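Local coordinates for tail spike protein (Acinetobacter phage vB_AbaP_AS12, PDB 6EU4) that probably serves as the trimeric tailspike with which the phage recognises, and perhaps degrades, surface polysaccharide of its host Acinetobacter baumannii, at residues A[214-219]-A[239-244]; A[356-361]-A[397-402]; A[407-412]-A[447-452]; A[147-152]-A[196-201]. All coordinates share one frame; numbering follows the deposited sequence.

Contact 1. Residues A[214-219]-A[239-244]; sequences PLIALS and WMCTWE
The hydroxyl of Ser219 is gripped by two hydrogen bonds: OG donates to Ala217 O at 2.8 Å and accepts from Asn191 N, outside the two segments. With OG beside its own backbone N (chi1 -68°), serine's short side chain can fold back over the bend and reach the Ala217 carbonyl from above its plane. Around that bend the two chains run parallel, Ala217 beside Trp239 and Ser219 beside Cys241. A ladder of four backbone bonds joins them, each in the carbonyl plane: Trp239 N donates to Ile216 O, Leu218 N to Trp239 O at 3.0 Å, Ser219 N to Met240 O and Thr242 N to Ser219 O. Leu218 and selenomethionine Met240 both have positive phi, 56° and 53°, so the chains turn together and stay in register.

Trp239 holds CG in the crowded position between backbone N and carbonyl carbon. The indole thereby lies over Ala217, whose CB comes within 3.3 Å of CE2 in a CH-pi contact with the five-membered ring. Alanine suits this place because its methyl is short enough for a ring lying so close. Leu218 runs alongside the indole, CD1 3.8 Å from CH2. Across the corner, Ile216 meets Trp243 tip to tip, CD1 touching the ring edge 3.7 Å from CZ2. A second subunit approaches here: its Trp277 meets Trp239, and its Glu244 binds Thr242 OG1. Such stacked, matching corners between successive coils are characteristic of the parallel beta-helix of trimeric phage tailspikes.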
loop_
_atom_site.group_PDB
_atom_site.type_symbol
_atom_site.label_atom_id
_atom_site.label_comp_id
_atom_site.label_asym_id
_atom_site.label_seq_id
_atom_site.Cartn_x
_atom_site.Cartn_y
_atom_site.Cartn_z
ATOM N N PRO A 214 -15.251 -14.814 -19.041
ATOM C CA PRO A 214 -14.374 -15.914 -18.612
ATOM C C PRO A 214 -12.906 -15.652 -18.917
ATOM O O PRO A 214 -12.051 -15.888 -18.053
ATOM C CB PRO A 214 -14.918 -17.125 -19.378
ATOM C CG PRO A 214 -15.766 -16.555 -20.498
ATOM C CD PRO A 214 -16.321 -15.265 -19.941
ATOM N N LEU A 215 -12.593 -15.168 -20.118
ATOM C CA LEU A 215 -11.216 -14.993 -20.593
ATOM C C LEU A 215 -11.063 -13.531 -21.017
ATOM O O LEU A 215 -11.540 -13.147 -22.090
ATOM C CB LEU A 215 -10.910 -15.945 -21.758
ATOM C CG LEU A 215 -11.274 -17.426 -21.572
ATOM C CD1 LEU A 215 -11.011 -18.218 -22.850
ATOM C CD2 LEU A 215 -10.507 -18.038 -20.408
ATOM N N ILE A 216 -10.403 -12.719 -20.188
ATOM C CA ILE A 216 -10.271 -11.285 -20.449
ATOM C C ILE A 216 -8.855 -10.836 -20.135
ATOM O O ILE A 216 -8.158 -11.425 -19.299
ATOM C CB ILE A 216 -11.278 -10.427 -19.638
ATOM C CG1 ILE A 216 -11.220 -10.788 -18.154
ATOM C CG2 ILE A 216 -12.682 -10.596 -20.196
ATOM C CD1 ILE A 216 -12.027 -9.860 -17.257
ATOM N N ALA A 217 -8.425 -9.788 -20.827
ATOM C CA ALA A 217 -7.083 -9.271 -20.614
ATOM C C ALA A 217 -7.023 -7.819 -21.046
ATOM O O ALA A 217 -7.781 -7.375 -21.913
ATOM C CB ALA A 217 -6.035 -10.056 -21.409
ATOM N N LEU A 218 -6.057 -7.113 -20.476
ATOM C CA LEU A 218 -5.588 -5.846 -21.028
ATOM C C LEU A 218 -6.730 -4.843 -21.204
ATOM O O LEU A 218 -6.901 -4.248 -22.270
ATOM C CB LEU A 218 -4.873 -6.093 -22.355
ATOM C CG LEU A 218 -3.657 -7.008 -22.272
ATOM C CD1 LEU A 218 -3.319 -7.517 -23.673
ATOM C CD2 LEU A 218 -2.458 -6.309 -21.662
ATOM N N SER A 219 -7.524 -4.659 -20.144
ATOM C CA SER A 219 -8.790 -3.940 -20.260
ATOM C C SER A 219 -9.001 -3.042 -19.055
ATOM O O SER A 219 -8.391 -3.229 -17.993
ATOM C CB SER A 219 -9.984 -4.890 -20.366
ATOM O OG SER A 219 -9.979 -5.596 -21.592
ATOM N N TRP A 239 -6.177 -11.145 -16.878
ATOM C CA TRP A 239 -4.861 -10.593 -16.590
ATOM C C TRP A 239 -4.738 -9.171 -17.110
ATOM O O TRP A 239 -5.317 -8.804 -18.138
ATOM C CB TRP A 239 -3.759 -11.493 -17.140
ATOM C CG TRP A 239 -3.801 -11.819 -18.611
ATOM C CD1 TRP A 239 -4.594 -12.759 -19.240
ATOM C CD2 TRP A 239 -2.998 -11.231 -19.626
ATOM N NE1 TRP A 239 -4.313 -12.786 -20.579
ATOM C CE2 TRP A 239 -3.340 -11.856 -20.844
ATOM C CE3 TRP A 239 -2.009 -10.236 -19.623
ATOM C CZ2 TRP A 239 -2.743 -11.506 -22.050
ATOM C CZ3 TRP A 239 -1.409 -9.903 -20.821
ATOM C CH2 TRP A 239 -1.779 -10.542 -22.016
HETATM N N MSE A 240 -4.003 -8.359 -16.358
HETATM C CA MSE A 240 -3.801 -6.966 -16.733
HETATM C C MSE A 240 -5.133 -6.254 -16.978
HETATM O O MSE A 240 -5.370 -5.690 -18.056
HETATM C CB MSE A 240 -2.896 -6.857 -17.965
HETATM C CG MSE A 240 -1.450 -7.102 -17.659
HETATM SE SE MSE A 240 -0.703 -5.521 -16.728
HETATM C CE MSE A 240 0.971 -6.328 -16.153
ATOM N N CYS A 241 -5.996 -6.256 -15.955
ATOM C CA CYS A 241 -7.246 -5.509 -16.001
ATOM C C CYS A 241 -7.359 -4.644 -14.761
ATOM O O CYS A 241 -6.947 -5.053 -13.667
ATOM C CB CYS A 241 -8.473 -6.416 -16.087
ATOM S SG CYS A 241 -8.581 -7.443 -17.569
ATOM N N THR A 242 -7.902 -3.441 -14.939
ATOM C CA THR A 242 -8.232 -2.582 -13.814
ATOM C C THR A 242 -9.735 -2.384 -13.740
ATOM O O THR A 242 -10.440 -2.367 -14.758
ATOM C CB THR A 242 -7.538 -1.219 -13.896
ATOM O OG1 THR A 242 -8.039 -0.493 -15.019
ATOM C CG2 THR A 242 -6.028 -1.381 -14.027
ATOM N N TRP A 243 -10.205 -2.253 -12.502
ATOM C CA TRP A 243 -11.615 -2.141 -12.159
ATOM C C TRP A 243 -11.730 -0.969 -11.199
ATOM O O TRP A 243 -11.145 -1.009 -10.113
ATOM C CB TRP A 243 -12.135 -3.421 -11.487
ATOM C CG TRP A 243 -11.834 -4.712 -12.243
ATOM C CD1 TRP A 243 -10.641 -5.379 -12.267
ATOM C CD2 TRP A 243 -12.732 -5.473 -13.067
ATOM N NE1 TRP A 243 -10.737 -6.499 -13.059
ATOM C CE2 TRP A 243 -12.005 -6.580 -13.565
ATOM C CE3 TRP A 243 -14.069 -5.330 -13.433
ATOM C CZ2 TRP A 243 -12.574 -7.524 -14.412
ATOM C CZ3 TRP A 243 -14.634 -6.281 -14.268
ATOM C CH2 TRP A 243 -13.885 -7.362 -14.745
ATOM N N GLU A 244 -12.429 0.092 -11.610
ATOM C CA GLU A 244 -12.571 1.299 -10.798
ATOM C C GLU A 244 -14.049 1.592 -10.635
ATOM O O GLU A 244 -14.771 1.693 -11.632
ATOM C CB GLU A 244 -11.871 2.500 -11.447
ATOM C CG GLU A 244 -11.962 3.766 -10.583
ATOM C CD GLU A 244 -11.268 4.996 -11.179
ATOM O OE1 GLU A 244 -10.772 4.943 -12.323
ATOM O OE2 GLU A 244 -11.199 6.026 -10.474
#

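Contact 2. Residues A[356-361]-A[397-402]; sequences YNKYKP and PTQGAN
Two surface loops that leave neighbouring coils of the parallel beta-helix meet here, one following strand 351-355 and the other leading to strand 405-409 through a short 3-10 turn at 400-402. Asn357 is the centre of an inverse gamma turn; its OD1 accepts from Tyr392 N and its ND2 donates to Ser404 OG, which ties the bend to the neighbouring loop.

Lys358 places CG in the crowded position between backbone N and carbonyl carbon (chi1 59°) and then runs straight. CG lies over one face of the Tyr359 ring, 3.7 Å above its plane, while farther out the chain crosses the Gln399 amide obliquely, with CD 3.7 Å from OE1. A long aliphatic stem ending in a charge fits this route: the methylenes pack, and NZ goes on to a salt bridge with Asp307. Water 1 accepts from both Lys358 NZ and Gln399 NE2. Gln399 is bent at chi2 (-74°), which turns OE1 back toward its own turn, where Asn402 ND2 donates to it at 2.8 Å within both the carbonyl and the amide plane. That bond fixes the rotation of the Gln399 amide across which the lysine lies.

Lys360 is extended beyond CG, and its ammonium reaches the 3-10 turn, making a weak hydrogen bond from NZ to Ala401 O at 3.4 Å. Solvent carries much of the rest. Water 2 donates to both Tyr359 O and Asn402 O. Water 4 accepts from Lys360 NZ at 2.9 Å and donates to Asn402 OD1 at 2.7 Å.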
loop_
_atom_site.group_PDB
_atom_site.type_symbol
_atom_site.label_atom_id
_atom_site.label_comp_id
_atom_site.label_asym_id
_atom_site.label_seq_id
_atom_site.Cartn_x
_atom_site.Cartn_y
_atom_site.Cartn_z
ATOM N N TYR A 356 -20.863 -10.019 12.886
ATOM C CA TYR A 356 -21.532 -10.833 13.900
ATOM C C TYR A 356 -20.958 -12.242 13.851
ATOM O O TYR A 356 -21.432 -13.103 13.114
ATOM C CB TYR A 356 -23.028 -10.784 13.666
ATOM C CG TYR A 356 -23.461 -9.368 13.751
ATOM C CD1 TYR A 356 -23.524 -8.715 14.984
ATOM C CD2 TYR A 356 -23.700 -8.636 12.608
ATOM C CE1 TYR A 356 -23.884 -7.367 15.068
ATOM C CE2 TYR A 356 -24.078 -7.286 12.691
ATOM C CZ TYR A 356 -24.153 -6.669 13.911
ATOM O OH TYR A 356 -24.512 -5.333 13.968
ATOM N N ASN A 357 -19.903 -12.463 14.645
ATOM C CA ASN A 357 -19.123 -13.697 14.596
ATOM C C ASN A 357 -19.729 -14.727 15.550
ATOM O O ASN A 357 -19.166 -15.088 16.589
ATOM C CB ASN A 357 -17.658 -13.419 14.924
ATOM C CG ASN A 357 -17.461 -12.749 16.298
ATOM O OD1 ASN A 357 -18.177 -11.821 16.674
ATOM N ND2 ASN A 357 -16.490 -13.235 17.044
ATOM N N LYS A 358 -20.905 -15.219 15.154
ATOM C CA LYS A 358 -21.674 -16.153 15.973
ATOM C C LYS A 358 -22.030 -17.446 15.247
ATOM O O LYS A 358 -22.916 -18.180 15.710
ATOM C CB LYS A 358 -22.959 -15.489 16.480
ATOM C CG LYS A 358 -23.880 -15.000 15.368
ATOM C CD LYS A 358 -25.189 -14.406 15.946
ATOM C CE LYS A 358 -26.138 -14.002 14.832
ATOM N NZ LYS A 358 -27.383 -13.367 15.355
ATOM N N TYR A 359 -21.369 -17.758 14.137
ATOM C CA TYR A 359 -21.778 -18.859 13.280
ATOM C C TYR A 359 -20.769 -20.000 13.315
ATOM O O TYR A 359 -19.555 -19.781 13.395
ATOM C CB TYR A 359 -21.984 -18.365 11.853
ATOM C CG TYR A 359 -23.057 -17.314 11.787
ATOM C CD1 TYR A 359 -24.401 -17.682 11.879
ATOM C CD2 TYR A 359 -22.748 -15.969 11.659
ATOM C CE1 TYR A 359 -25.389 -16.759 11.825
ATOM C CE2 TYR A 359 -23.754 -15.016 11.611
ATOM C CZ TYR A 359 -25.075 -15.435 11.706
ATOM O OH TYR A 359 -26.123 -14.547 11.660
ATOM N N LYS A 360 -21.292 -21.219 13.233
ATOM C CA LYS A 360 -20.491 -22.429 13.321
ATOM C C LYS A 360 -20.940 -23.429 12.268
ATOM O O LYS A 360 -22.139 -23.518 11.960
ATOM C CB LYS A 360 -20.608 -23.082 14.708
ATOM C CG LYS A 360 -20.122 -22.190 15.829
ATOM C CD LYS A 360 -20.306 -22.804 17.206
ATOM C CE LYS A 360 -19.770 -21.853 18.244
ATOM N NZ LYS A 360 -19.965 -22.388 19.635
ATOM N N PRO A 361 -20.012 -24.229 11.743
ATOM C CA PRO A 361 -20.387 -25.313 10.834
ATOM C C PRO A 361 -21.026 -26.466 11.587
ATOM O O PRO A 361 -20.793 -26.675 12.777
ATOM C CB PRO A 361 -19.039 -25.735 10.229
ATOM C CG PRO A 361 -18.075 -25.539 11.354
ATOM C CD PRO A 361 -18.564 -24.246 12.040
ATOM N N PRO A 397 -22.951 -10.928 26.552
ATOM C CA PRO A 397 -24.144 -11.356 27.294
ATOM C C PRO A 397 -25.264 -11.911 26.437
ATOM O O PRO A 397 -26.158 -12.551 27.010
ATOM C CB PRO A 397 -24.601 -10.079 28.014
ATOM C CG PRO A 397 -23.984 -8.969 27.247
ATOM C CD PRO A 397 -22.695 -9.485 26.660
ATOM N N THR A 398 -25.279 -11.696 25.119
ATOM C CA THR A 398 -26.347 -12.288 24.320
ATOM C C THR A 398 -25.888 -13.405 23.403
ATOM O O THR A 398 -26.695 -14.284 23.078
ATOM C CB THR A 398 -27.083 -11.229 23.483
ATOM O OG1 THR A 398 -26.218 -10.690 22.480
ATOM C CG2 THR A 398 -27.600 -10.115 24.385
ATOM N N GLN A 399 -24.618 -13.407 22.996
ATOM C CA GLN A 399 -24.116 -14.357 22.013
ATOM C C GLN A 399 -22.784 -14.983 22.417
ATOM O O GLN A 399 -22.172 -15.674 21.599
ATOM C CB GLN A 399 -23.942 -13.681 20.657
ATOM C CG GLN A 399 -25.212 -13.123 20.057
ATOM C CD GLN A 399 -26.146 -14.171 19.504
ATOM O OE1 GLN A 399 -25.816 -15.342 19.434
ATOM N NE2 GLN A 399 -27.339 -13.733 19.093
ATOM N N GLY A 400 -22.331 -14.796 23.652
ATOM C CA GLY A 400 -20.977 -15.233 23.996
ATOM C C GLY A 400 -20.756 -16.724 23.803
ATOM O O GLY A 400 -19.660 -17.150 23.409
ATOM N N ALA A 401 -21.784 -17.536 24.077
ATOM C CA ALA A 401 -21.690 -18.985 23.909
ATOM C C ALA A 401 -21.551 -19.408 22.457
ATOM O O ALA A 401 -21.303 -20.596 22.208
ATOM C CB ALA A 401 -22.914 -19.681 24.499
ATOM N N ASN A 402 -21.692 -18.477 21.511
ATOM C CA ASN A 402 -21.619 -18.744 20.087
ATOM C C ASN A 402 -20.423 -18.106 19.397
ATOM O O ASN A 402 -20.317 -18.211 18.169
ATOM C CB ASN A 402 -22.896 -18.228 19.411
ATOM C CG ASN A 402 -24.142 -18.801 20.023
ATOM O OD1 ASN A 402 -24.217 -20.003 20.274
ATOM N ND2 ASN A 402 -25.118 -17.936 20.315
HETATM O O HOH W 1 -28.954 -15.240 17.017
HETATM O O HOH W 2 -18.597 -19.017 16.113
HETATM O O HOH W 3 -18.422 -20.430 20.850
HETATM O O HOH W 4 -22.811 -22.219 19.799
#

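Contact 3. Residues A[407-412]-A[447-452]; sequences AYVEGG and TNASVD
The flat groups that meet are the carboxamide of Asn448, in the conformer described, and the peptide joining Gly411 to Gly412. They lie face to face and nearly parallel, with Asn448 ND2 3.5 Å from Gly412 N and OD1 3.8 Å from Gly412 CA. CG of Asn448 stands anti to the backbone N (chi1 -178°), which swings the amide over the two glycines. Both glycines have positive phi, a conformation that suits the residue, and without side chains their peptide can be approached this closely.

A short hydrogen bond fastens the turn: Gly412 N donates to Asn448 O at 2.7 Å and nearly straight, 167° at the hydrogen, although the donor stands above the carbonyl plane. Beyond it the contact becomes apolar. Val409 puts CG1 anti to its backbone N and lays it 4.0 Å from Ala449 CB, while CG2 faces Val451 CG1 at a looser 4.3 Å. Ala449 is small enough for its methyl to sit 3.4 Å from Val409 O.

Glu410 turns away from this pair, and its OE1 accepts from Ser377 N. The two segments are not adjacent partners in one sheet: strand 405-409 pairs with 443-445, and strand 450-455 with 414-417. The contact lies at the corner between these two faces, in successive coils of the beta-helix, where Val409 also packs against Phe415 of strand 414-417 and Tyr445 of strand 443-445.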
loop_
_atom_site.group_PDB
_atom_site.type_symbol
_atom_site.label_atom_id
_atom_site.label_comp_id
_atom_site.label_asym_id
_atom_site.label_seq_id
_atom_site.Cartn_x
_atom_site.Cartn_y
_atom_site.Cartn_z
ATOM N N ALA A 407 -8.639 -16.574 14.922
ATOM C CA ALA A 407 -7.894 -17.198 13.841
ATOM C C ALA A 407 -7.591 -18.653 14.142
ATOM O O ALA A 407 -7.402 -19.044 15.295
ATOM C CB ALA A 407 -6.581 -16.472 13.580
ATOM N N TYR A 408 -7.562 -19.439 13.068
ATOM C CA TYR A 408 -7.065 -20.800 13.046
ATOM C C TYR A 408 -5.980 -20.854 11.994
ATOM O O TYR A 408 -6.205 -20.431 10.853
ATOM C CB TYR A 408 -8.161 -21.798 12.703
ATOM C CG TYR A 408 -7.659 -23.217 12.639
ATOM C CD1 TYR A 408 -7.156 -23.840 13.766
ATOM C CD2 TYR A 408 -7.690 -23.930 11.455
ATOM C CE1 TYR A 408 -6.704 -25.122 13.730
ATOM C CE2 TYR A 408 -7.239 -25.242 11.417
ATOM C CZ TYR A 408 -6.760 -25.824 12.558
ATOM O OH TYR A 408 -6.283 -27.118 12.542
ATOM N N VAL A 409 -4.809 -21.342 12.382
ATOM C CA VAL A 409 -3.616 -21.285 11.552
ATOM C C VAL A 409 -3.024 -22.684 11.489
ATOM O O VAL A 409 -2.653 -23.246 12.523
ATOM C CB VAL A 409 -2.581 -20.282 12.102
ATOM C CG1 VAL A 409 -1.523 -19.995 11.055
ATOM C CG2 VAL A 409 -3.250 -18.982 12.557
ATOM N N GLU A 410 -2.910 -23.241 10.281
ATOM C CA GLU A 410 -2.473 -24.628 10.146
ATOM C C GLU A 410 -1.698 -24.856 8.855
ATOM O O GLU A 410 -1.623 -23.998 7.968
ATOM C CB GLU A 410 -3.676 -25.587 10.212
ATOM C CG GLU A 410 -4.524 -25.633 8.955
ATOM C CD GLU A 410 -4.044 -26.662 7.935
ATOM O OE1 GLU A 410 -3.755 -26.273 6.781
ATOM O OE2 GLU A 410 -3.924 -27.861 8.281
ATOM N N GLY A 411 -1.117 -26.056 8.760
ATOM C CA GLY A 411 -0.546 -26.552 7.518
ATOM C C GLY A 411 0.561 -25.692 6.925
ATOM O O GLY A 411 0.570 -25.432 5.714
ATOM N N GLY A 412 1.514 -25.276 7.756
ATOM C CA GLY A 412 2.627 -24.464 7.315
ATOM C C GLY A 412 2.327 -22.988 7.175
ATOM O O GLY A 412 3.200 -22.237 6.725
ATOM N N THR A 447 1.056 -27.327 15.485
ATOM C CA THR A 447 2.498 -27.427 15.654
ATOM C C THR A 447 3.260 -27.213 14.348
ATOM O O THR A 447 4.471 -27.004 14.389
ATOM C CB THR A 447 2.887 -28.790 16.260
ATOM O OG1 THR A 447 2.302 -29.835 15.499
ATOM C CG2 THR A 447 2.393 -28.901 17.670
ATOM N N ASN A 448 2.555 -27.308 13.222
ATOM C CA ASN A 448 3.064 -27.015 11.893
ATOM C C ASN A 448 2.413 -25.727 11.415
ATOM O O ASN A 448 1.639 -25.724 10.454
ATOM C CB ASN A 448 2.776 -28.167 10.936
ATOM C CG ASN A 448 3.336 -27.929 9.548
ATOM O OD1 ASN A 448 4.329 -27.229 9.381
ATOM N ND2 ASN A 448 2.695 -28.515 8.546
ATOM N N ALA A 449 2.634 -24.658 12.167
ATOM C CA ALA A 449 2.203 -23.330 11.760
ATOM C C ALA A 449 3.046 -22.333 12.532
ATOM O O ALA A 449 3.747 -22.684 13.485
ATOM C CB ALA A 449 0.713 -23.110 12.042
ATOM N N SER A 450 2.974 -21.079 12.098
ATOM C CA SER A 450 3.703 -19.992 12.725
ATOM C C SER A 450 2.769 -18.821 12.995
ATOM O O SER A 450 1.850 -18.548 12.221
ATOM C CB SER A 450 4.861 -19.518 11.844
ATOM O OG SER A 450 5.844 -20.566 11.694
ATOM N N VAL A 451 3.049 -18.116 14.092
ATOM C CA VAL A 451 2.299 -16.922 14.464
ATOM C C VAL A 451 3.259 -15.852 14.959
ATOM O O VAL A 451 4.298 -16.140 15.561
ATOM C CB VAL A 451 1.232 -17.202 15.544
ATOM C CG1 VAL A 451 0.161 -18.168 15.021
ATOM C CG2 VAL A 451 1.868 -17.760 16.806
ATOM N N ASP A 452 2.882 -14.595 14.704
ATOM C CA ASP A 452 3.575 -13.421 15.250
ATOM C C ASP A 452 2.451 -12.432 15.500
ATOM O O ASP A 452 2.061 -11.687 14.603
ATOM C CB ASP A 452 4.640 -12.874 14.313
ATOM C CG ASP A 452 5.373 -11.679 14.889
ATOM O OD1 ASP A 452 4.958 -11.174 15.947
ATOM O OD2 ASP A 452 6.360 -11.235 14.260
#

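Contact 4. Residues A[147-152]-A[196-201]; sequences CGFIKT and FTLQYD
Strands 148-151 and 196-200 run side by side and parallel, at 10°, with axes 4.7 Å apart. They are neighbouring rungs of the parallel beta-helix, joined by five backbone hydrogen bonds. Phe149 N donates to Thr197 O at 2.9 Å, and Gln199 N to Phe149 O at 3.0 Å, nearly along the C=O axis. At Gly148 (phi 148°) a CB would jam against Cys147 O and run into Thr197 O, so the position calls for glycine.

Bridged residues send their side chains to the same face, Phe149 with Leu198 and Lys151 with Tyr200 on one. Phe149 and Leu198 lie side by side, CD2 of one 3.6 Å from CD2 of the other, and both pack on strand 175-179. Lys151 runs along the Tyr200 ring, CG 3.9 Å from CE2, its stem bent at chi2 and chi4. Lysine suits this buried place because NZ has several partners: a salt bridge to Asp174, which also binds Tyr200 OH, and the carbonyls of Thr153 and Asn155. On the other face, Ile150 CD1 touches Gln199 CB. Gln199, extended beyond CG, lies against strand 219-229, and its NE2 donates to Thr197 OG1 at 2.9 Å in the amide plane.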
loop_
_atom_site.group_PDB
_atom_site.type_symbol
_atom_site.label_atom_id
_atom_site.label_comp_id
_atom_site.label_asym_id
_atom_site.label_seq_id
_atom_site.Cartn_x
_atom_site.Cartn_y
_atom_site.Cartn_z
ATOM N N CYS A 147 -28.256 4.533 -17.465
ATOM C CA CYS A 147 -27.693 3.948 -18.678
ATOM C C CYS A 147 -27.417 2.470 -18.450
ATOM O O CYS A 147 -26.809 2.104 -17.444
ATOM C CB CYS A 147 -26.382 4.638 -19.078
ATOM S SG CYS A 147 -26.565 6.406 -19.348
ATOM N N GLY A 148 -27.820 1.625 -19.390
ATOM C CA GLY A 148 -27.446 0.235 -19.266
ATOM C C GLY A 148 -28.487 -0.690 -19.849
ATOM O O GLY A 148 -29.346 -0.279 -20.624
ATOM N N PHE A 149 -28.351 -1.957 -19.459
ATOM C CA PHE A 149 -29.097 -3.059 -20.054
ATOM C C PHE A 149 -29.911 -3.744 -18.972
ATOM O O PHE A 149 -29.369 -4.079 -17.912
ATOM C CB PHE A 149 -28.167 -4.091 -20.703
ATOM C CG PHE A 149 -27.276 -3.531 -21.774
ATOM C CD1 PHE A 149 -27.745 -2.590 -22.676
ATOM C CD2 PHE A 149 -25.963 -3.949 -21.881
ATOM C CE1 PHE A 149 -26.910 -2.063 -23.671
ATOM C CE2 PHE A 149 -25.117 -3.414 -22.868
ATOM C CZ PHE A 149 -25.607 -2.465 -23.762
ATOM N N ILE A 150 -31.189 -3.981 -19.265
ATOM C CA ILE A 150 -32.103 -4.692 -18.384
ATOM C C ILE A 150 -32.493 -5.986 -19.086
ATOM O O ILE A 150 -33.164 -5.957 -20.124
ATOM C CB ILE A 150 -33.342 -3.852 -18.060
ATOM C CG1 ILE A 150 -32.928 -2.444 -17.607
ATOM C CG2 ILE A 150 -34.189 -4.551 -17.010
ATOM C CD1 ILE A 150 -32.137 -2.420 -16.324
ATOM N N LYS A 151 -32.088 -7.115 -18.523
ATOM C CA LYS A 151 -32.395 -8.405 -19.114
ATOM C C LYS A 151 -33.694 -8.945 -18.529
ATOM O O LYS A 151 -33.857 -8.979 -17.306
ATOM C CB LYS A 151 -31.251 -9.381 -18.859
ATOM C CG LYS A 151 -31.530 -10.727 -19.487
ATOM C CD LYS A 151 -30.294 -11.328 -20.064
ATOM C CE LYS A 151 -30.604 -12.596 -20.823
ATOM N NZ LYS A 151 -30.614 -13.743 -19.929
ATOM N N THR A 152 -34.601 -9.391 -19.403
ATOM C CA THR A 152 -35.972 -9.716 -19.024
ATOM C C THR A 152 -36.270 -11.209 -19.000
ATOM O O THR A 152 -37.419 -11.598 -18.733
ATOM C CB THR A 152 -36.957 -9.055 -19.991
ATOM O OG1 THR A 152 -36.792 -9.625 -21.293
ATOM C CG2 THR A 152 -36.714 -7.548 -20.066
ATOM N N PHE A 196 -22.286 2.483 -16.800
ATOM C CA PHE A 196 -23.607 1.916 -17.056
ATOM C C PHE A 196 -23.878 0.762 -16.105
ATOM O O PHE A 196 -23.003 0.320 -15.354
ATOM C CB PHE A 196 -23.759 1.468 -18.514
ATOM C CG PHE A 196 -22.766 0.431 -18.958
ATOM C CD1 PHE A 196 -23.023 -0.908 -18.771
ATOM C CD2 PHE A 196 -21.591 0.804 -19.606
ATOM C CE1 PHE A 196 -22.124 -1.866 -19.205
ATOM C CE2 PHE A 196 -20.689 -0.142 -20.037
ATOM C CZ PHE A 196 -20.960 -1.485 -19.840
ATOM N N THR A 197 -25.126 0.290 -16.127
ATOM C CA THR A 197 -25.566 -0.781 -15.255
ATOM C C THR A 197 -26.012 -1.990 -16.074
ATOM O O THR A 197 -26.429 -1.866 -17.230
ATOM C CB THR A 197 -26.705 -0.294 -14.342
ATOM O OG1 THR A 197 -27.087 -1.337 -13.442
ATOM C CG2 THR A 197 -27.942 0.117 -15.177
ATOM N N LEU A 198 -25.886 -3.163 -15.457
ATOM C CA LEU A 198 -26.350 -4.440 -15.997
ATOM C C LEU A 198 -27.259 -5.036 -14.935
ATOM O O LEU A 198 -26.791 -5.346 -13.834
ATOM C CB LEU A 198 -25.181 -5.398 -16.267
ATOM C CG LEU A 198 -24.091 -4.917 -17.216
ATOM C CD1 LEU A 198 -22.901 -5.869 -17.189
ATOM C CD2 LEU A 198 -24.656 -4.812 -18.604
ATOM N N GLN A 199 -28.545 -5.180 -15.234
ATOM C CA GLN A 199 -29.480 -5.698 -14.243
ATOM C C GLN A 199 -30.458 -6.671 -14.874
ATOM O O GLN A 199 -30.853 -6.514 -16.029
ATOM C CB GLN A 199 -30.283 -4.559 -13.580
ATOM C CG GLN A 199 -29.410 -3.500 -12.944
ATOM C CD GLN A 199 -30.211 -2.456 -12.192
ATOM O OE1 GLN A 199 -31.363 -2.697 -11.795
ATOM N NE2 GLN A 199 -29.613 -1.282 -12.000
ATOM N N TYR A 200 -30.892 -7.652 -14.079
ATOM C CA TYR A 200 -32.094 -8.398 -14.425
ATOM C C TYR A 200 -33.330 -7.629 -13.982
ATOM O O TYR A 200 -33.290 -6.864 -13.019
ATOM C CB TYR A 200 -32.113 -9.777 -13.769
ATOM C CG TYR A 200 -31.182 -10.745 -14.441
ATOM C CD1 TYR A 200 -29.851 -10.800 -14.086
ATOM C CD2 TYR A 200 -31.631 -11.577 -15.453
ATOM C CE1 TYR A 200 -28.971 -11.678 -14.722
ATOM C CE2 TYR A 200 -30.770 -12.461 -16.090
ATOM C CZ TYR A 200 -29.438 -12.497 -15.717
ATOM O OH TYR A 200 -28.582 -13.366 -16.359
ATOM N N ASP A 201 -34.418 -7.818 -14.727
ATOM C CA ASP A 201 -35.758 -7.454 -14.273
ATOM C C ASP A 201 -36.000 -8.047 -12.888
ATOM O O ASP A 201 -35.951 -9.263 -12.711
ATOM C CB ASP A 201 -36.766 -7.979 -15.299
ATOM C CG ASP A 201 -38.221 -7.611 -14.984
ATOM O OD1 ASP A 201 -38.531 -7.126 -13.874
ATOM O OD2 ASP A 201 -39.056 -7.819 -15.899
HETATM O O HOH W 5 -39.235 -10.138 -17.257
#

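Overall arrangement
Along the chain the contacts follow in series, contact 4 first, then 1, 2 and 3, spread along the long parallel beta-helix. Contacts 4 and 1 lie on the same side of the chain's centre, about 21 Å apart between centres, and strand 219-229 connects them, pairing with 196-200 and 241-250. Contacts 2 and 3 lie about 23 Å apart between centres, and strand 405-409 starts shortly after one loop of contact 2 and enters contact 3. The greatest separation between centres is about 45 Å, for contacts 3 and 4. Residues of contacts 1 and 4 also touch other subunits, whereas no other chain touches contacts 2 and 3, consistent with an elongated trimeric spike built from repeated coils.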